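Local structure of NADH-rubredoxin oxidoreductase (Clostridium acetobutylicum, 3KLJ) at residues 184-198 against 309-321. The protein catalyses the NADH-dependent reduction of rubredoxin through its bound FAD, feeding electrons into the dioxygen-scavenging system of an obligate anaerobe. Sequence-based numbering, arbitrary orientation.
Sequences RQLDRDGGLFLKDKL and VSGISIISCGDIE
S316 and Q185 make the direct hydrogen bond of this contact: S316 OG donates to Q185 O over 2.6 Å, meeting a lone pair in the carbonyl plane with a C=O...OG angle of 117°. The hydroxyl lies anti to its own backbone N, which swings it up from the strand to the loop ahead of helix 188-199. At the exposed edge, in one of the two conformers modelled for R184, NH1 forms a salt bridge with E321 OE2 at 3.0 Å, probably an intermittent one. The carboxylate meets the guanidinium obliquely, the two planes 86° apart, and NH1 alone makes the pairing. Water 1 links the same two residues through their backbones, donating to R184 O and accepting from E321 N.

Beside these polar links, I320 lays CG2 against the backbone between L186 and D187. D187 is the N-cap of the helix: its OD2 accepts from G190 N and is also bonded to Y337 OH, while OD1 pairs with R330. Farther along, the interface turns apolar. I314 CD1 fits under both methyls of L194, 3.8 Å from CD1, the two side chains crossing nearly at right angles. I312 CD1 presses tightly on K197 CB (3.4 Å) and also meets L198 CD2, which reaches V309 CG1 and the S310 side chain in the type I' turn joining strands 306-309 and 312-317.

Over residues 188-198 the helix runs nearly antiparallel (163°) to strand 312-317, docking the NADH-binding domain on the C-terminal domain. Helix 156-168 extends the apolar layer with I159 against L198 and V309, strand 346-353 continues the sheet beneath L186 and F193, and helix 356-367 covers its other face at I315 and C317.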
# COMPACT_ATOMS: atom_id res chain seq x y z
N ARG A 184 6.14 8.02 10.56
CA ARG A 184 4.89 7.36 10.94
C ARG A 184 5.16 6.04 11.65
O ARG A 184 4.29 5.52 12.35
CB ARG A 184 4.00 7.09 9.72
CG ARG A 184 3.77 8.29 8.80
CD ARG A 184 3.07 7.84 7.53
NE ARG A 184 1.62 7.95 7.63
CZ ARG A 184 0.99 8.82 8.41
NH1 ARG A 184 1.69 9.67 9.16
NH2 ARG A 184 -0.34 8.85 8.44
N GLN A 185 6.35 5.49 11.45
CA GLN A 185 6.68 4.15 11.98
C GLN A 185 7.75 4.18 13.07
O GLN A 185 7.85 3.25 13.87
CB GLN A 185 7.13 3.22 10.84
CG GLN A 185 5.97 2.51 10.16
CD GLN A 185 5.57 3.15 8.85
OE1 GLN A 185 6.37 3.81 8.19
NE2 GLN A 185 4.32 2.93 8.46
N LEU A 186 8.53 5.25 13.08
CA LEU A 186 9.69 5.37 13.96
C LEU A 186 9.64 6.67 14.75
O LEU A 186 9.12 7.69 14.26
CB LEU A 186 10.96 5.36 13.11
CG LEU A 186 11.82 4.11 12.92
CD1 LEU A 186 11.24 2.82 13.53
CD2 LEU A 186 12.26 3.91 11.47
N ASP A 187 10.18 6.66 15.97
CA ASP A 187 10.48 7.93 16.66
C ASP A 187 11.70 8.58 16.01
O ASP A 187 12.27 8.03 15.05
CB ASP A 187 10.64 7.75 18.18
CG ASP A 187 11.82 6.86 18.59
OD1 ASP A 187 12.29 7.01 19.75
OD2 ASP A 187 12.30 6.02 17.80
N ARG A 188 12.10 9.75 16.51
CA ARG A 188 13.20 10.49 15.91
C ARG A 188 14.48 9.66 15.91
O ARG A 188 15.15 9.53 14.88
CB ARG A 188 13.41 11.84 16.60
CG ARG A 188 14.61 12.60 16.08
CD ARG A 188 14.84 13.90 16.87
NE ARG A 188 16.03 14.59 16.40
CZ ARG A 188 17.26 14.38 16.86
NH1 ARG A 188 17.46 13.47 17.82
NH2 ARG A 188 18.29 15.07 16.37
N ASP A 189 14.82 9.11 17.07
CA ASP A 189 16.05 8.35 17.26
C ASP A 189 16.04 7.08 16.39
O ASP A 189 17.07 6.67 15.86
CB ASP A 189 16.24 7.98 18.74
CG ASP A 189 16.39 9.20 19.67
OD1 ASP A 189 16.23 9.05 20.89
OD2 ASP A 189 16.67 10.32 19.20
N GLY A 190 14.87 6.47 16.23
CA GLY A 190 14.71 5.31 15.34
C GLY A 190 15.02 5.67 13.89
O GLY A 190 15.79 4.99 13.22
N GLY A 191 14.42 6.77 13.43
CA GLY A 191 14.61 7.25 12.07
C GLY A 191 16.05 7.64 11.76
O GLY A 191 16.53 7.42 10.63
N LEU A 192 16.73 8.24 12.73
CA LEU A 192 18.12 8.61 12.56
C LEU A 192 19.01 7.37 12.58
O LEU A 192 19.99 7.30 11.85
CB LEU A 192 18.56 9.63 13.63
CG LEU A 192 17.97 11.04 13.45
CD1 LEU A 192 18.49 11.96 14.55
CD2 LEU A 192 18.27 11.63 12.05
N PHE A 193 18.66 6.39 13.41
CA PHE A 193 19.32 5.09 13.36
C PHE A 193 19.21 4.52 11.94
O PHE A 193 20.21 4.11 11.34
CB PHE A 193 18.71 4.14 14.41
CG PHE A 193 19.35 2.78 14.47
CD1 PHE A 193 18.91 1.75 13.63
CD2 PHE A 193 20.38 2.52 15.37
CE1 PHE A 193 19.49 0.48 13.69
CE2 PHE A 193 20.97 1.25 15.43
CZ PHE A 193 20.53 0.24 14.59
N LEU A 194 17.99 4.52 11.39
CA LEU A 194 17.76 4.04 10.04
C LEU A 194 18.53 4.88 8.99
O LEU A 194 19.20 4.33 8.12
CB LEU A 194 16.25 4.02 9.74
CG LEU A 194 15.83 3.53 8.35
CD1 LEU A 194 16.11 2.02 8.22
CD2 LEU A 194 14.35 3.82 8.11
N LYS A 195 18.44 6.21 9.09
CA LYS A 195 19.19 7.10 8.19
C LYS A 195 20.68 6.75 8.15
O LYS A 195 21.27 6.68 7.07
CB LYS A 195 19.01 8.57 8.61
CG LYS A 195 19.70 9.56 7.66
CD LYS A 195 19.83 10.95 8.26
CE LYS A 195 20.54 11.90 7.29
NZ LYS A 195 21.95 11.50 6.97
N ASP A 196 21.28 6.51 9.32
CA ASP A 196 22.70 6.14 9.44
C ASP A 196 23.00 4.83 8.71
O ASP A 196 23.93 4.75 7.91
CB ASP A 196 23.13 6.05 10.91
CG ASP A 196 24.39 5.20 11.13
OD1 ASP A 196 25.40 5.39 10.43
OD2 ASP A 196 24.37 4.34 12.04
N LYS A 197 22.20 3.81 9.01
CA LYS A 197 22.37 2.50 8.39
C LYS A 197 22.20 2.56 6.86
O LYS A 197 22.93 1.91 6.11
CB LYS A 197 21.36 1.50 8.98
CG LYS A 197 21.63 1.05 10.41
CD LYS A 197 22.96 0.31 10.54
CE LYS A 197 23.12 -0.27 11.92
NZ LYS A 197 24.56 -0.43 12.27
N LEU A 198 21.23 3.36 6.42
CA LEU A 198 21.03 3.58 4.99
C LEU A 198 22.14 4.42 4.35
O LEU A 198 22.52 4.15 3.20
CB LEU A 198 19.65 4.19 4.72
CG LEU A 198 18.46 3.28 5.02
CD1 LEU A 198 17.12 4.02 4.90
CD2 LEU A 198 18.47 2.05 4.11
N VAL A 309 14.22 -3.33 2.46
CA VAL A 309 15.27 -2.42 1.99
C VAL A 309 16.66 -2.69 2.57
O VAL A 309 16.82 -2.87 3.78
CB VAL A 309 14.91 -0.92 2.16
CG1 VAL A 309 15.48 -0.33 3.45
CG2 VAL A 309 15.39 -0.12 0.94
N SER A 310 17.63 -2.72 1.66
CA SER A 310 19.06 -2.82 1.98
C SER A 310 19.39 -3.86 3.05
O SER A 310 20.42 -3.77 3.72
CB SER A 310 19.60 -1.44 2.37
OG SER A 310 19.36 -0.51 1.33
N GLY A 311 18.51 -4.85 3.19
CA GLY A 311 18.65 -5.91 4.18
C GLY A 311 18.53 -5.40 5.61
O GLY A 311 19.13 -5.98 6.51
N ILE A 312 17.76 -4.33 5.80
CA ILE A 312 17.46 -3.76 7.12
C ILE A 312 15.96 -3.89 7.42
O ILE A 312 15.13 -3.34 6.68
CB ILE A 312 17.87 -2.27 7.26
CG1 ILE A 312 19.32 -2.06 6.82
CG2 ILE A 312 17.68 -1.80 8.70
CD1 ILE A 312 19.75 -0.62 6.79
N SER A 313 15.64 -4.60 8.49
CA SER A 313 14.26 -5.00 8.76
C SER A 313 13.61 -4.15 9.83
O SER A 313 14.26 -3.81 10.83
CB SER A 313 14.26 -6.45 9.22
OG SER A 313 15.00 -6.58 10.43
N ILE A 314 12.33 -3.83 9.65
CA ILE A 314 11.61 -2.97 10.60
C ILE A 314 10.23 -3.52 10.92
O ILE A 314 9.49 -3.90 10.02
CB ILE A 314 11.43 -1.53 10.05
CG1 ILE A 314 12.78 -0.84 9.91
CG2 ILE A 314 10.51 -0.71 10.98
CD1 ILE A 314 12.76 0.36 9.03
N ILE A 315 9.89 -3.59 12.20
CA ILE A 315 8.49 -3.77 12.56
C ILE A 315 8.04 -2.66 13.50
O ILE A 315 8.74 -2.32 14.47
CB ILE A 315 8.11 -5.21 13.10
CG1 ILE A 315 7.99 -5.25 14.61
CG2 ILE A 315 9.05 -6.33 12.57
CD1 ILE A 315 6.59 -5.14 15.08
N SER A 316 6.89 -2.08 13.19
CA SER A 316 6.36 -0.95 13.94
C SER A 316 4.92 -1.24 14.31
O SER A 316 4.15 -1.71 13.47
CB SER A 316 6.47 0.34 13.12
OG SER A 316 5.94 1.43 13.85
N CYS A 317 4.56 -0.92 15.55
CA CYS A 317 3.24 -1.25 16.07
C CYS A 317 2.64 -0.13 16.91
O CYS A 317 3.28 0.41 17.79
CB CYS A 317 3.30 -2.53 16.91
SG CYS A 317 1.67 -3.12 17.46
N GLY A 318 1.38 0.19 16.61
CA GLY A 318 0.65 1.21 17.35
C GLY A 318 1.05 2.61 16.94
O GLY A 318 1.94 2.79 16.11
N ASP A 319 0.38 3.60 17.53
CA ASP A 319 0.59 5.01 17.21
C ASP A 319 1.93 5.52 17.75
O ASP A 319 2.00 6.07 18.85
CB ASP A 319 -0.58 5.85 17.76
CG ASP A 319 -0.41 7.34 17.52
OD1 ASP A 319 0.03 7.74 16.41
OD2 ASP A 319 -0.71 8.12 18.44
N ILE A 320 2.99 5.34 16.96
CA ILE A 320 4.32 5.84 17.30
C ILE A 320 4.42 7.36 17.13
O ILE A 320 4.96 8.06 17.99
CB ILE A 320 5.44 5.16 16.44
CG1 ILE A 320 5.51 3.65 16.70
CG2 ILE A 320 6.80 5.80 16.71
CD1 ILE A 320 6.26 3.24 17.98
N GLU A 321 3.88 7.88 16.03
CA GLU A 321 4.09 9.29 15.66
C GLU A 321 3.62 10.32 16.70
O GLU A 321 4.34 11.27 17.01
CB GLU A 321 3.49 9.59 14.29
CG GLU A 321 3.88 10.96 13.73
CD GLU A 321 3.26 11.27 12.38
OE1 GLU A 321 3.71 12.25 11.75
OE2 GLU A 321 2.32 10.56 11.96
O HOH W 1 2.73 6.26 14.16